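Local coordinates for protein shikimate kinase (Bacteroides thetaiotaomicron, PDB 3VAA) that probably catalyses the magnesium-dependent transfer of a phosphate from ATP to the 3-hydroxyl group of shikimate, a step on the way to chorismate, at residues Y59-F64 against M87-V91; K120-V126 against A171-A177; A44-L49 against V190-Q194. All coordinates share one frame; numbering follows the deposited sequence.

Contact 1 (Y59-F64 against M87-V91)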
loop_
_atom_site.group_PDB
_atom_site.type_symbol
_atom_site.label_atom_id
_atom_site.label_comp_id
_atom_site.label_asym_id
_atom_site.label_seq_id
_atom_site.Cartn_x
_atom_site.Cartn_y
_atom_site.Cartn_z
ATOM N N TYR A 59 -7.092 0.909 -10.338
ATOM C CA TYR A 59 -8.247 1.786 -10.560
ATOM C C TYR A 59 -7.874 2.969 -11.475
ATOM O O TYR A 59 -8.608 3.332 -12.412
ATOM C CB TYR A 59 -8.799 2.253 -9.216
ATOM C CG TYR A 59 -10.042 3.071 -9.329
ATOM C CD1 TYR A 59 -11.285 2.466 -9.404
ATOM C CD2 TYR A 59 -9.988 4.466 -9.369
ATOM C CE1 TYR A 59 -12.438 3.221 -9.521
ATOM C CE2 TYR A 59 -11.129 5.219 -9.469
ATOM C CZ TYR A 59 -12.359 4.589 -9.558
ATOM O OH TYR A 59 -13.525 5.327 -9.668
ATOM N N ILE A 60 -6.715 3.542 -11.210
ATOM C CA ILE A 60 -6.171 4.644 -12.012
ATOM C C ILE A 60 -6.018 4.214 -13.485
ATOM O O ILE A 60 -6.451 4.925 -14.388
ATOM C CB ILE A 60 -4.812 5.086 -11.449
ATOM C CG1 ILE A 60 -4.999 5.902 -10.157
ATOM C CG2 ILE A 60 -4.038 5.899 -12.507
ATOM C CD1 ILE A 60 -3.679 6.107 -9.326
ATOM N N GLU A 61 -5.439 3.037 -13.715
ATOM C CA GLU A 61 -5.238 2.556 -15.089
ATOM C C GLU A 61 -6.552 2.312 -15.809
ATOM O O GLU A 61 -6.655 2.562 -17.031
ATOM C CB GLU A 61 -4.355 1.301 -15.113
ATOM C CG GLU A 61 -2.979 1.534 -14.503
ATOM C CD GLU A 61 -1.976 0.415 -14.777
ATOM O OE1 GLU A 61 -2.339 -0.597 -15.431
ATOM O OE2 GLU A 61 -0.800 0.578 -14.373
ATOM N N GLU A 62 -7.547 1.800 -15.079
ATOM C CA GLU A 62 -8.889 1.587 -15.656
ATOM C C GLU A 62 -9.549 2.909 -16.077
ATOM O O GLU A 62 -10.208 2.989 -17.106
ATOM C CB GLU A 62 -9.811 0.890 -14.656
ATOM C CG GLU A 62 -9.505 -0.560 -14.404
ATOM C CD GLU A 62 -9.789 -1.455 -15.592
ATOM O OE1 GLU A 62 -9.109 -2.492 -15.721
ATOM O OE2 GLU A 62 -10.679 -1.135 -16.406
ATOM N N ARG A 63 -9.384 3.942 -15.265
ATOM C CA ARG A 63 -10.010 5.234 -15.551
ATOM C C ARG A 63 -9.371 6.001 -16.688
ATOM O O ARG A 63 -10.067 6.635 -17.488
ATOM C CB ARG A 63 -10.033 6.097 -14.285
ATOM C CG ARG A 63 -11.091 5.627 -13.298
ATOM C CD ARG A 63 -12.492 6.105 -13.634
ATOM N NE ARG A 63 -12.742 7.454 -13.102
ATOM C CZ ARG A 63 -12.604 8.588 -13.779
ATOM N NH1 ARG A 63 -12.273 8.585 -15.064
ATOM N NH2 ARG A 63 -12.838 9.736 -13.167
ATOM N N PHE A 64 -8.055 5.917 -16.808
ATOM C CA PHE A 64 -7.361 6.696 -17.819
ATOM C C PHE A 64 -6.963 5.913 -19.061
ATOM O O PHE A 64 -6.533 6.511 -20.040
ATOM C CB PHE A 64 -6.152 7.382 -17.177
ATOM C CG PHE A 64 -6.541 8.462 -16.208
ATOM C CD1 PHE A 64 -6.694 9.766 -16.638
ATOM C CD2 PHE A 64 -6.812 8.161 -14.886
ATOM C CE1 PHE A 64 -7.073 10.756 -15.765
ATOM C CE2 PHE A 64 -7.191 9.143 -14.009
ATOM C CZ PHE A 64 -7.321 10.442 -14.443
ATOM N N MET A 87 -8.322 10.152 -7.751
ATOM C CA MET A 87 -8.844 8.808 -7.791
ATOM C C MET A 87 -9.030 8.243 -6.365
ATOM O O MET A 87 -9.983 7.487 -6.113
ATOM C CB MET A 87 -7.961 7.908 -8.656
ATOM C CG MET A 87 -7.990 8.244 -10.158
ATOM S SD MET A 87 -9.641 8.389 -10.868
ATOM C CE MET A 87 -9.997 10.168 -10.691
ATOM N N LEU A 88 -8.153 8.611 -5.449
ATOM C CA LEU A 88 -8.312 8.260 -4.029
ATOM C C LEU A 88 -9.672 8.787 -3.545
ATOM O O LEU A 88 -10.415 8.075 -2.863
ATOM C CB LEU A 88 -7.197 8.856 -3.184
ATOM C CG LEU A 88 -7.290 8.658 -1.665
ATOM C CD1 LEU A 88 -7.337 7.158 -1.323
ATOM C CD2 LEU A 88 -6.106 9.350 -0.951
ATOM N N HIS A 89 -10.018 10.027 -3.913
ATOM C CA HIS A 89 -11.307 10.583 -3.518
ATOM C C HIS A 89 -12.486 9.831 -4.120
ATOM O O HIS A 89 -13.534 9.730 -3.492
ATOM C CB HIS A 89 -11.346 12.099 -3.771
ATOM C CG HIS A 89 -10.552 12.870 -2.773
ATOM N ND1 HIS A 89 -11.117 13.816 -1.948
ATOM C CD2 HIS A 89 -9.260 12.755 -2.381
ATOM C CE1 HIS A 89 -10.192 14.301 -1.139
ATOM N NE2 HIS A 89 -9.055 13.676 -1.377
ATOM N N GLU A 90 -12.325 9.309 -5.325
ATOM C CA GLU A 90 -13.377 8.515 -5.934
ATOM C C GLU A 90 -13.577 7.180 -5.211
ATOM O O GLU A 90 -14.711 6.811 -4.889
ATOM C CB GLU A 90 -13.095 8.255 -7.413
ATOM C CG GLU A 90 -13.239 9.461 -8.293
ATOM C CD GLU A 90 -13.352 9.100 -9.766
ATOM O OE1 GLU A 90 -13.312 7.895 -10.096
ATOM O OE2 GLU A 90 -13.480 10.008 -10.606
ATOM N N VAL A 91 -12.476 6.458 -4.955
ATOM C CA VAL A 91 -12.609 5.125 -4.332
ATOM C C VAL A 91 -13.047 5.257 -2.887
ATOM O O VAL A 91 -13.655 4.344 -2.331
ATOM C CB VAL A 91 -11.320 4.255 -4.468
ATOM C CG1 VAL A 91 -10.970 4.050 -5.963
ATOM C CG2 VAL A 91 -10.144 4.848 -3.732
#

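Contact 2 (K120-V126 against A171-A177)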
loop_
_atom_site.group_PDB
_atom_site.type_symbol
_atom_site.label_atom_id
_atom_site.label_comp_id
_atom_site.label_asym_id
_atom_site.label_seq_id
_atom_site.Cartn_x
_atom_site.Cartn_y
_atom_site.Cartn_z
ATOM N N LYS A 120 -10.895 3.048 7.855
ATOM C CA LYS A 120 -9.916 2.518 8.801
ATOM C C LYS A 120 -8.636 2.397 8.011
ATOM O O LYS A 120 -8.542 1.572 7.092
ATOM C CB LYS A 120 -10.343 1.151 9.344
ATOM C CG LYS A 120 -11.590 1.166 10.243
ATOM C CD LYS A 120 -12.015 -0.264 10.614
ATOM C CE LYS A 120 -13.197 -0.305 11.608
ATOM N NZ LYS A 120 -12.805 0.138 12.974
ATOM N N THR A 121 -7.641 3.180 8.400
ATOM C CA THR A 121 -6.379 3.250 7.690
ATOM C C THR A 121 -5.287 2.499 8.433
ATOM O O THR A 121 -5.044 2.718 9.604
ATOM C CB THR A 121 -6.031 4.737 7.424
ATOM O OG1 THR A 121 -7.125 5.317 6.690
ATOM C CG2 THR A 121 -4.746 4.880 6.615
ATOM N N VAL A 122 -4.645 1.569 7.725
ATOM C CA VAL A 122 -3.626 0.720 8.300
ATOM C C VAL A 122 -2.279 0.900 7.612
ATOM O O VAL A 122 -2.200 0.917 6.371
ATOM C CB VAL A 122 -4.031 -0.779 8.128
ATOM C CG1 VAL A 122 -3.078 -1.696 8.862
ATOM C CG2 VAL A 122 -5.453 -1.027 8.596
ATOM N N PHE A 123 -1.230 1.077 8.409
ATOM C CA PHE A 123 0.124 1.057 7.877
ATOM C C PHE A 123 0.707 -0.334 8.086
ATOM O O PHE A 123 0.794 -0.803 9.237
ATOM C CB PHE A 123 0.975 2.114 8.529
ATOM C CG PHE A 123 2.452 1.950 8.319
ATOM C CD1 PHE A 123 2.974 1.623 7.082
ATOM C CD2 PHE A 123 3.331 2.221 9.359
ATOM C CE1 PHE A 123 4.338 1.491 6.900
ATOM C CE2 PHE A 123 4.696 2.101 9.185
ATOM C CZ PHE A 123 5.202 1.739 7.954
ATOM N N LEU A 124 1.061 -1.000 6.982
ATOM C CA LEU A 124 1.725 -2.306 7.038
ATOM C C LEU A 124 3.197 -2.047 7.294
ATOM O O LEU A 124 3.964 -1.726 6.381
ATOM C CB LEU A 124 1.558 -3.122 5.748
ATOM C CG LEU A 124 0.205 -3.802 5.551
ATOM C CD1 LEU A 124 -0.918 -2.790 5.436
ATOM C CD2 LEU A 124 0.260 -4.726 4.306
ATOM N N ASN A 125 3.560 -2.127 8.566
ATOM C CA ASN A 125 4.902 -1.909 9.022
ATOM C C ASN A 125 5.702 -3.187 8.858
ATOM O O ASN A 125 5.372 -4.212 9.453
ATOM C CB ASN A 125 4.847 -1.494 10.507
ATOM C CG ASN A 125 6.227 -1.299 11.122
ATOM O OD1 ASN A 125 7.151 -0.815 10.467
ATOM N ND2 ASN A 125 6.355 -1.653 12.387
ATOM N N VAL A 126 6.736 -3.103 8.037
ATOM C CA VAL A 126 7.600 -4.250 7.732
ATOM C C VAL A 126 9.063 -3.865 7.933
ATOM O O VAL A 126 9.539 -2.859 7.430
ATOM C CB VAL A 126 7.336 -4.759 6.324
ATOM C CG1 VAL A 126 8.278 -5.954 5.963
ATOM C CG2 VAL A 126 5.855 -5.189 6.191
ATOM N N ALA A 171 -1.042 6.783 10.109
ATOM C CA ALA A 171 -2.152 5.856 9.977
ATOM C C ALA A 171 -2.755 5.565 11.355
ATOM O O ALA A 171 -2.030 5.421 12.340
ATOM C CB ALA A 171 -1.674 4.543 9.328
ATOM N N GLN A 172 -4.080 5.492 11.424
ATOM C CA GLN A 172 -4.744 5.170 12.686
ATOM C C GLN A 172 -4.241 3.860 13.260
ATOM O O GLN A 172 -4.044 3.742 14.476
ATOM C CB GLN A 172 -6.259 5.074 12.514
ATOM C CG GLN A 172 -6.955 4.730 13.835
ATOM C CD GLN A 172 -8.463 4.654 13.743
ATOM O OE1 GLN A 172 -9.046 4.710 12.661
ATOM N NE2 GLN A 172 -9.107 4.515 14.899
ATOM N N TYR A 173 -4.026 2.868 12.391
ATOM C CA TYR A 173 -3.581 1.557 12.824
ATOM C C TYR A 173 -2.222 1.209 12.245
ATOM O O TYR A 173 -1.974 1.454 11.062
ATOM C CB TYR A 173 -4.565 0.485 12.368
ATOM C CG TYR A 173 -5.971 0.660 12.861
ATOM C CD1 TYR A 173 -6.342 0.236 14.135
ATOM C CD2 TYR A 173 -6.949 1.215 12.044
ATOM C CE1 TYR A 173 -7.644 0.391 14.583
ATOM C CE2 TYR A 173 -8.246 1.362 12.480
ATOM C CZ TYR A 173 -8.587 0.947 13.751
ATOM O OH TYR A 173 -9.882 1.086 14.184
ATOM N N ILE A 174 -1.346 0.651 13.081
ATOM C CA ILE A 174 -0.021 0.215 12.642
ATOM C C ILE A 174 0.035 -1.296 12.892
ATOM O O ILE A 174 -0.114 -1.766 14.023
ATOM C CB ILE A 174 1.128 0.992 13.317
ATOM C CG1 ILE A 174 1.023 2.499 12.997
ATOM C CG2 ILE A 174 2.498 0.470 12.836
ATOM C CD1 ILE A 174 2.148 3.349 13.594
ATOM N N PHE A 175 0.244 -2.046 11.822
ATOM C CA PHE A 175 0.228 -3.493 11.850
ATOM C C PHE A 175 1.537 -4.075 11.336
ATOM O O PHE A 175 2.024 -3.704 10.278
ATOM C CB PHE A 175 -0.935 -3.989 10.989
ATOM C CG PHE A 175 -1.097 -5.493 10.942
ATOM C CD1 PHE A 175 -1.710 -6.170 11.995
ATOM C CD2 PHE A 175 -0.713 -6.212 9.827
ATOM C CE1 PHE A 175 -1.891 -7.548 11.941
ATOM C CE2 PHE A 175 -0.897 -7.588 9.766
ATOM C CZ PHE A 175 -1.489 -8.255 10.838
ATOM N N ASN A 176 2.102 -5.002 12.095
ATOM C CA ASN A 176 3.330 -5.683 11.664
ATOM C C ASN A 176 2.983 -6.726 10.604
ATOM O O ASN A 176 2.256 -7.701 10.866
ATOM C CB ASN A 176 4.070 -6.282 12.869
ATOM C CG ASN A 176 5.312 -7.061 12.474
ATOM O OD1 ASN A 176 5.282 -7.873 11.547
ATOM N ND2 ASN A 176 6.413 -6.842 13.208
ATOM N N ALA A 177 3.501 -6.510 9.397
ATOM C CA ALA A 177 3.212 -7.357 8.265
ATOM C C ALA A 177 4.443 -8.178 7.841
ATOM O O ALA A 177 4.565 -8.553 6.679
ATOM C CB ALA A 177 2.690 -6.483 7.102
HETATM O O HOH W 1 -8.269 5.395 10.257
#

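Contact 3 (A44-L49 against V190-Q194)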
loop_
_atom_site.group_PDB
_atom_site.type_symbol
_atom_site.label_atom_id
_atom_site.label_comp_id
_atom_site.label_asym_id
_atom_site.label_seq_id
_atom_site.Cartn_x
_atom_site.Cartn_y
_atom_site.Cartn_z
ATOM N N ALA A 44 -6.381 -11.171 0.851
ATOM C CA ALA A 44 -6.762 -12.190 1.835
ATOM C C ALA A 44 -7.721 -11.622 2.875
ATOM O O ALA A 44 -8.650 -12.310 3.317
ATOM C CB ALA A 44 -5.520 -12.791 2.512
ATOM N N PHE A 45 -7.508 -10.359 3.242
ATOM C CA PHE A 45 -8.359 -9.679 4.220
ATOM C C PHE A 45 -9.739 -9.472 3.616
ATOM O O PHE A 45 -10.751 -9.770 4.257
ATOM C CB PHE A 45 -7.735 -8.330 4.646
ATOM C CG PHE A 45 -8.363 -7.725 5.890
ATOM C CD1 PHE A 45 -8.451 -8.459 7.060
ATOM C CD2 PHE A 45 -8.775 -6.398 5.916
ATOM C CE1 PHE A 45 -9.017 -7.915 8.224
ATOM C CE2 PHE A 45 -9.322 -5.842 7.080
ATOM C CZ PHE A 45 -9.437 -6.615 8.236
ATOM N N ALA A 46 -9.780 -8.991 2.370
ATOM C CA ALA A 46 -11.054 -8.754 1.680
ATOM C C ALA A 46 -11.840 -10.050 1.549
ATOM O O ALA A 46 -13.045 -10.073 1.805
ATOM C CB ALA A 46 -10.827 -8.111 0.308
ATOM N N ARG A 47 -11.153 -11.116 1.146
ATOM C CA ARG A 47 -11.778 -12.438 1.040
ATOM C C ARG A 47 -12.424 -12.842 2.369
ATOM O O ARG A 47 -13.578 -13.301 2.398
ATOM C CB ARG A 47 -10.771 -13.504 0.560
ATOM C CG ARG A 47 -10.642 -13.595 -0.972
ATOM C CD ARG A 47 -9.802 -14.809 -1.482
ATOM N NE ARG A 47 -8.360 -14.517 -1.483
ATOM C CZ ARG A 47 -7.467 -14.934 -0.580
ATOM N NH1 ARG A 47 -6.191 -14.561 -0.712
ATOM N NH2 ARG A 47 -7.819 -15.716 0.442
ATOM N N LYS A 48 -11.683 -12.647 3.458
ATOM C CA LYS A 48 -12.148 -12.960 4.816
ATOM C C LYS A 48 -13.405 -12.158 5.175
ATOM O O LYS A 48 -14.349 -12.705 5.757
ATOM C CB LYS A 48 -11.039 -12.628 5.830
ATOM C CG LYS A 48 -11.299 -13.112 7.258
ATOM C CD LYS A 48 -11.271 -14.625 7.330
ATOM C CE LYS A 48 -11.300 -15.129 8.763
ATOM N NZ LYS A 48 -11.150 -16.602 8.800
ATOM N N LEU A 49 -13.403 -10.862 4.841
ATOM C CA LEU A 49 -14.543 -9.983 5.107
ATOM C C LEU A 49 -15.658 -10.131 4.060
ATOM O O LEU A 49 -16.746 -9.596 4.229
ATOM C CB LEU A 49 -14.094 -8.516 5.145
ATOM C CG LEU A 49 -13.101 -8.087 6.225
ATOM C CD1 LEU A 49 -12.779 -6.608 6.081
ATOM C CD2 LEU A 49 -13.660 -8.370 7.604
ATOM N N VAL A 190 -4.309 -12.131 8.826
ATOM C CA VAL A 190 -5.688 -11.717 8.584
ATOM C C VAL A 190 -6.487 -11.693 9.888
ATOM O O VAL A 190 -7.207 -10.733 10.161
ATOM C CB VAL A 190 -6.367 -12.654 7.571
ATOM C CG1 VAL A 190 -7.874 -12.499 7.626
ATOM C CG2 VAL A 190 -5.814 -12.395 6.169
ATOM N N GLN A 191 -6.328 -12.736 10.710
ATOM C CA GLN A 191 -7.036 -12.828 11.988
ATOM C C GLN A 191 -6.618 -11.740 12.971
ATOM O O GLN A 191 -7.454 -11.164 13.662
ATOM C CB GLN A 191 -6.827 -14.222 12.627
ATOM C CG GLN A 191 -7.424 -15.373 11.800
ATOM C CD GLN A 191 -7.092 -16.754 12.365
ATOM O OE1 GLN A 191 -6.426 -16.873 13.397
ATOM N NE2 GLN A 191 -7.544 -17.802 11.679
ATOM N N ARG A 192 -5.322 -11.473 13.041
ATOM C CA ARG A 192 -4.803 -10.451 13.930
ATOM C C ARG A 192 -5.266 -9.058 13.484
ATOM O O ARG A 192 -5.594 -8.188 14.313
ATOM C CB ARG A 192 -3.290 -10.508 13.926
ATOM C CG ARG A 192 -2.626 -9.666 15.004
ATOM C CD ARG A 192 -1.114 -9.890 15.018
ATOM N NE ARG A 192 -0.775 -11.317 14.899
ATOM C CZ ARG A 192 -0.302 -11.914 13.800
ATOM N NH1 ARG A 192 -0.040 -11.228 12.700
ATOM N NH2 ARG A 192 -0.055 -13.220 13.813
ATOM N N LEU A 193 -5.272 -8.841 12.177
ATOM C CA LEU A 193 -5.706 -7.555 11.637
ATOM C C LEU A 193 -7.197 -7.332 11.892
ATOM O O LEU A 193 -7.631 -6.227 12.263
ATOM C CB LEU A 193 -5.400 -7.470 10.148
ATOM C CG LEU A 193 -5.697 -6.111 9.529
ATOM C CD1 LEU A 193 -4.882 -5.017 10.240
ATOM C CD2 LEU A 193 -5.391 -6.162 8.044
ATOM N N GLN A 194 -7.972 -8.387 11.697
ATOM C CA GLN A 194 -9.397 -8.353 11.938
ATOM C C GLN A 194 -9.666 -8.007 13.407
ATOM O O GLN A 194 -10.583 -7.244 13.714
ATOM C CB GLN A 194 -10.011 -9.699 11.546
ATOM C CG GLN A 194 -11.520 -9.748 11.510
ATOM C CD GLN A 194 -12.045 -11.041 10.890
ATOM O OE1 GLN A 194 -11.295 -11.997 10.669
ATOM N NE2 GLN A 194 -13.337 -11.070 10.607
#

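Contact 1 (Y59-F64 against M87-V91)
Arg63 and Tyr59 both reach across to the carboxylate of Glu90. Arg63 grips it side-on through two nitrogens: NH2 donates to Glu90 OE2 at 2.7 Å and NE to Glu90 OE1 at 3.1 Å, both bonds nearly straight at the hydrogen. Both oxygens are met on their syn sides, and the guanidinium and carboxylate planes lie 20° apart, so the salt bridge is nearly flat. Glu90 OE1 takes a second bond from Tyr59 OH at 2.6 Å, which arrives nearly along its C-O axis with the ring plane almost perpendicular to the carboxylate. Three donors therefore fix the rotation of this carboxylate, and their pull probably favours its ionised form.

The bonds tie the last turns of two helices, 56-64 and 68-91, whose short segments cross at 102° with axes 11.0 Å apart. Helix 56-64 follows strand 53-55 and carries Asp57, predicted to bind shikimate, which lies two residues before Tyr59 and near Ile60.

Inside the polar rim, Tyr59 lies flat against Val91. Its CG is anti to the backbone N (chi1 -176°), which swings the ring toward helix 68-91, and Val91 CG1 sits 3.5 Å from the ring centroid, over the face, in a CH-pi contact. Met87 is a knob in the hole formed by Tyr59, Ile60, Arg63 and Phe64. Its bent chain carries SD to 3.8 Å from Tyr59 CE2, an oblique Met-aromatic contact, and over one face of the Arg63 guanidinium. Its CG rests on Ile60 CG1 at 3.8 Å and meets the edge of the Phe64 ring. Ile60 and Phe64 also pack on Leu83, an earlier residue of helix 68-91.

Contact 2 (K120-V126 against A171-A177)
Ala171 opens the contact by setting its methyl 3.7 Å from Phe123 CB (CB to CB), just ahead of the strand. Gln172, fully extended, brings OE1 within hydrogen-bonding distance of a water that accepts from Thr121 N. At Tyr173 the parallel strand begins: its N donates to Thr121 O at 3.0 Å and its O accepts from Phe123 N. The Tyr173 ring has CE2 beside Lys120 CB, and its OH meets Lys120 NZ in a weak bond of 3.3 Å; Leu197 O is the stronger partner of that ammonium.

Ile174 turns to the other face with Phe123 and Asn125, placing CG2 3.8 Å from Asn125 CB and obliquely against the Phe123 ring. Phe175 N gives the straightest bond, 177° at the hydrogen, to Phe123 O, and Phe175 O takes Asn125 N. Phe175 CG stands opposite the backbone N across the CA-CB bond (chi1 -179°), which leads its ring away toward helix 183-196, while CB lies alongside Val122 CG1. Asn176 adds a CA-H...O contact to Asn125 O. Ala177 closes the row: its N reaches the same oxygen at 3.0 Å from above the carbonyl plane, and its CB fits 3.5 Å from Val126 CG2.

Strand 120-125 pairs on its other side with strand 27-31, which leads into the predicted ATP-binding P-loop. Five backbone bonds thus hold edge strand 173-176; the apolar Val122 and Phe175 suit the face toward helix 183-196, while Ile174 and Asn176 on the other face are exposed.

Contact 3 (A44-L49 against V190-Q194)
Phe45 and Leu193 both swing CG away from the backbone N (chi1 near 180°), which turns ring and branched end into the interface between helices 38-49 and 183-196. Leu193 CD2 lies 3.8 Å from the centroid of the Phe45 ring, only 2° off its normal, a CH-pi contact over the middle of the face. Leu49 CD1, from the ring's own helix, covers the opposite face nearer the rim. Val190 O and Gln194 CA lie at the ring edge, and Phe45 CE1 is 3.9 Å from Gln194 CB.

Val190 divides its methyls between two residues one turn apart. CG2 touches Ala44 CB at 3.7 Å, while CG1 presses on Lys48 CG at 3.5 Å, a little tighter than usual for two carbons. Lys48 bends at chi2, folding its aliphatic part across Val190 and Gln194, and its NZ continues to a salt bridge with Glu187. The extended Gln194 lays OE1 3.6 Å from Lys48 CG, and its NE2, beside Leu49 CD2, is bonded to the C-terminal carboxylate at Leu199.

The short segments cross at 68° with axes 10.1 Å apart, joining the helix that follows the P-loop to the C-terminal helix on one side of the sheet. Since every direct contact between the segments is apolar or van der Waals, their grip depends on the fit of Phe45, Val190 and Leu193; polar ties such as Lys48 to Glu187 lie at the margin.

Overall arrangement
The three contacts belong to one P-loop kinase fold, a five-stranded parallel sheet in the order 2-3-1-4-5 with helices around it. Contact 3 joins segments 141 residues apart, and contacts 1 and 2 are nested in series within that loop. Contacts 2 and 3 are neighbours, their centres about 13 Å apart: strand 173-176 is followed in the chain by helix 183-196, and Phe175 and Val122 pack on Leu193, so edge strand and C-terminal helix are held together. Contact 1 lies apart, across the chain's centre from contact 2, its centre about 23 Å from contact 2 and 24 Å from contact 3, on helices that carry the predicted shikimate ligands Asp57 and Arg81.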